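Local coordinates for protein alpha-1,3-glucanase (PDB 6K0P) that probably hydrolyses the alpha-1,3-glycosidic linkages of alpha-1,3-glucan as a family 87 glycoside hydrolase with a pectate-lyase-like catalytic domain, at residues T448-D453 with V526-Q530. The protein carries 1 engineered substitution. Sequence-based numbering, arbitrary orientation.
Sequences TSVGAD and VRAEQ. With GLC (alpha-D-glucopyranose), chain C.
Gly451 and Arg527 join two loops that leave the strands of a right-handed parallel beta-helix, the pectate-lyase-like fold of this catalytic domain; residues 449-452 form a type II beta turn, closed by Ala452 N on Ser449 O. Backbone bonds set the register: Gln530 N gives its hydrogen to Val450 O (2.7 Å), and Asp453 N to Arg527 O. Between them Arg527 NE reaches Gly451 O at 2.8 Å, a nearly straight bond (164°) lying in both the carbonyl and the guanidinium planes. The bend at chi3 (70°) brings the guanidinium edge-on to Gly451 O, with one face turned to Asp453, whose CB packs 3.7 Å from Arg527 CZ, offset toward the rim. Cutting Arg527 back to an alanine is likely to cost Gly451 O its N-H donor and strip the flat group from beside Asp453 CB. The opposite charges stay apart: Asp453 OD1 lies well out of the guanidinium plane, and water 4 links it to Arg527 NH2. Asp453 OD2 turns instead to Tyr555 OH and to water 3, which donates to it and accepts from Val526 N. At the sugar-binding end, Glu529 OE1 accepts a hydrogen bond from glucose O1 (2.6 Å), in a pocket where Gln460 and Gln495 also hold that glucose. The other carboxylate oxygen, Glu529 OE2, takes a hydrogen from water 1 at 2.7 Å, and that water in turn accepts from Val450 N and meets Thr448 OG1.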
loop_
_atom_site.group_PDB
_atom_site.type_symbol
_atom_site.label_atom_id
_atom_site.label_comp_id
_atom_site.label_asym_id
_atom_site.label_seq_id
_atom_site.Cartn_x
_atom_site.Cartn_y
_atom_site.Cartn_z
ATOM N N THR A 448 11.484 20.104 0.260
ATOM C CA THR A 448 12.749 20.789 0.022
ATOM C C THR A 448 13.417 21.071 1.360
ATOM O O THR A 448 12.756 21.150 2.401
ATOM C CB THR A 448 12.561 22.104 -0.754
ATOM O OG1 THR A 448 11.688 22.983 -0.027
ATOM C CG2 THR A 448 11.969 21.815 -2.131
ATOM N N SER A 449 14.737 21.240 1.320
ATOM C CA SER A 449 15.557 21.441 2.513
ATOM C C SER A 449 16.475 22.650 2.351
ATOM O O SER A 449 17.659 22.610 2.693
ATOM C CB SER A 449 16.372 20.192 2.822
ATOM O OG SER A 449 17.195 19.861 1.717
ATOM N N VAL A 450 15.931 23.754 1.836
ATOM C CA VAL A 450 16.732 24.964 1.672
ATOM C C VAL A 450 17.128 25.483 3.046
ATOM O O VAL A 450 16.271 25.680 3.918
ATOM C CB VAL A 450 15.954 26.026 0.882
ATOM C CG1 VAL A 450 16.766 27.313 0.794
ATOM C CG2 VAL A 450 15.609 25.525 -0.515
ATOM N N GLY A 451 18.428 25.702 3.245
ATOM C CA GLY A 451 18.921 26.193 4.517
ATOM C C GLY A 451 18.912 25.180 5.637
ATOM O O GLY A 451 18.989 25.561 6.807
ATOM N N ALA A 452 18.840 23.891 5.313
ATOM C CA ALA A 452 18.709 22.859 6.325
ATOM C C ALA A 452 20.048 22.519 6.970
ATOM O O ALA A 452 21.122 22.654 6.366
ATOM C CB ALA A 452 18.130 21.581 5.707
ATOM N N ASP A 453 19.966 22.057 8.213
ATOM C CA ASP A 453 21.058 21.378 8.883
ATOM C C ASP A 453 21.119 19.937 8.391
ATOM O O ASP A 453 20.128 19.392 7.893
ATOM C CB ASP A 453 20.793 21.384 10.391
ATOM C CG ASP A 453 21.755 20.509 11.165
ATOM O OD1 ASP A 453 22.948 20.880 11.273
ATOM O OD2 ASP A 453 21.329 19.446 11.667
ATOM N N VAL A 526 17.089 18.914 13.696
ATOM C CA VAL A 526 17.513 20.178 14.292
ATOM C C VAL A 526 17.030 21.373 13.483
ATOM O O VAL A 526 16.566 22.370 14.044
ATOM C CB VAL A 526 19.050 20.175 14.440
ATOM C CG1 VAL A 526 19.549 21.532 14.935
ATOM C CG2 VAL A 526 19.482 19.084 15.383
ATOM N N ARG A 527 17.149 21.301 12.158
ATOM C CA ARG A 527 16.689 22.381 11.293
ATOM C C ARG A 527 16.341 21.734 9.956
ATOM O O ARG A 527 17.230 21.485 9.133
ATOM C CB ARG A 527 17.754 23.464 11.141
ATOM C CG ARG A 527 17.307 24.636 10.273
ATOM C CD ARG A 527 18.346 25.767 10.232
ATOM N NE ARG A 527 19.566 25.432 9.494
ATOM C CZ ARG A 527 20.721 25.107 10.069
ATOM N NH1 ARG A 527 20.816 25.057 11.392
ATOM N NH2 ARG A 527 21.784 24.828 9.321
ATOM N N ALA A 528 15.051 21.428 9.775
ATOM C CA ALA A 528 14.605 20.735 8.571
ATOM C C ALA A 528 14.795 21.587 7.322
ATOM O O ALA A 528 15.011 21.047 6.231
ATOM C CB ALA A 528 13.135 20.342 8.723
ATOM N N GLU A 529 14.711 22.909 7.466
ATOM C CA GLU A 529 14.784 23.879 6.378
ATOM C C GLU A 529 14.792 25.244 7.047
ATOM O O GLU A 529 14.612 25.349 8.264
ATOM C CB GLU A 529 13.590 23.754 5.419
ATOM C CG GLU A 529 12.250 23.887 6.118
ATOM C CD GLU A 529 11.074 23.644 5.197
ATOM O OE1 GLU A 529 9.944 23.471 5.705
ATOM O OE2 GLU A 529 11.272 23.627 3.963
ATOM N N GLN A 530 14.991 26.291 6.243
ATOM C CA GLN A 530 15.064 27.649 6.778
ATOM C C GLN A 530 13.830 27.959 7.619
ATOM O O GLN A 530 12.699 27.684 7.214
ATOM C CB GLN A 530 15.188 28.655 5.628
ATOM C CG GLN A 530 14.111 28.505 4.562
ATOM C CD GLN A 530 14.287 29.452 3.383
ATOM O OE1 GLN A 530 13.894 29.136 2.253
ATOM N NE2 GLN A 530 14.877 30.613 3.638
HETATM C C1 GLC C . 7.576 21.500 4.330
HETATM C C2 GLC C . 6.188 21.360 3.786
HETATM C C3 GLC C . 5.185 20.891 4.807
HETATM C C4 GLC C . 5.738 19.662 5.476
HETATM C C5 GLC C . 7.042 20.056 6.133
HETATM C C6 GLC C . 7.668 18.862 6.797
HETATM O O1 GLC C . 7.587 22.569 5.067
HETATM O O2 GLC C . 5.760 22.572 3.191
HETATM O O3 GLC C . 4.123 20.374 4.045
HETATM O O4 GLC C . 4.839 19.148 6.456
HETATM O O5 GLC C . 7.953 20.468 5.164
HETATM O O6 GLC C . 8.954 19.096 7.296
HETATM O O HOH W 1 13.031 24.201 1.942
HETATM O O HOH W 2 22.164 26.123 6.602
HETATM O O HOH W 3 18.689 18.688 11.255
HETATM O O HOH W 4 24.016 23.180 10.343
#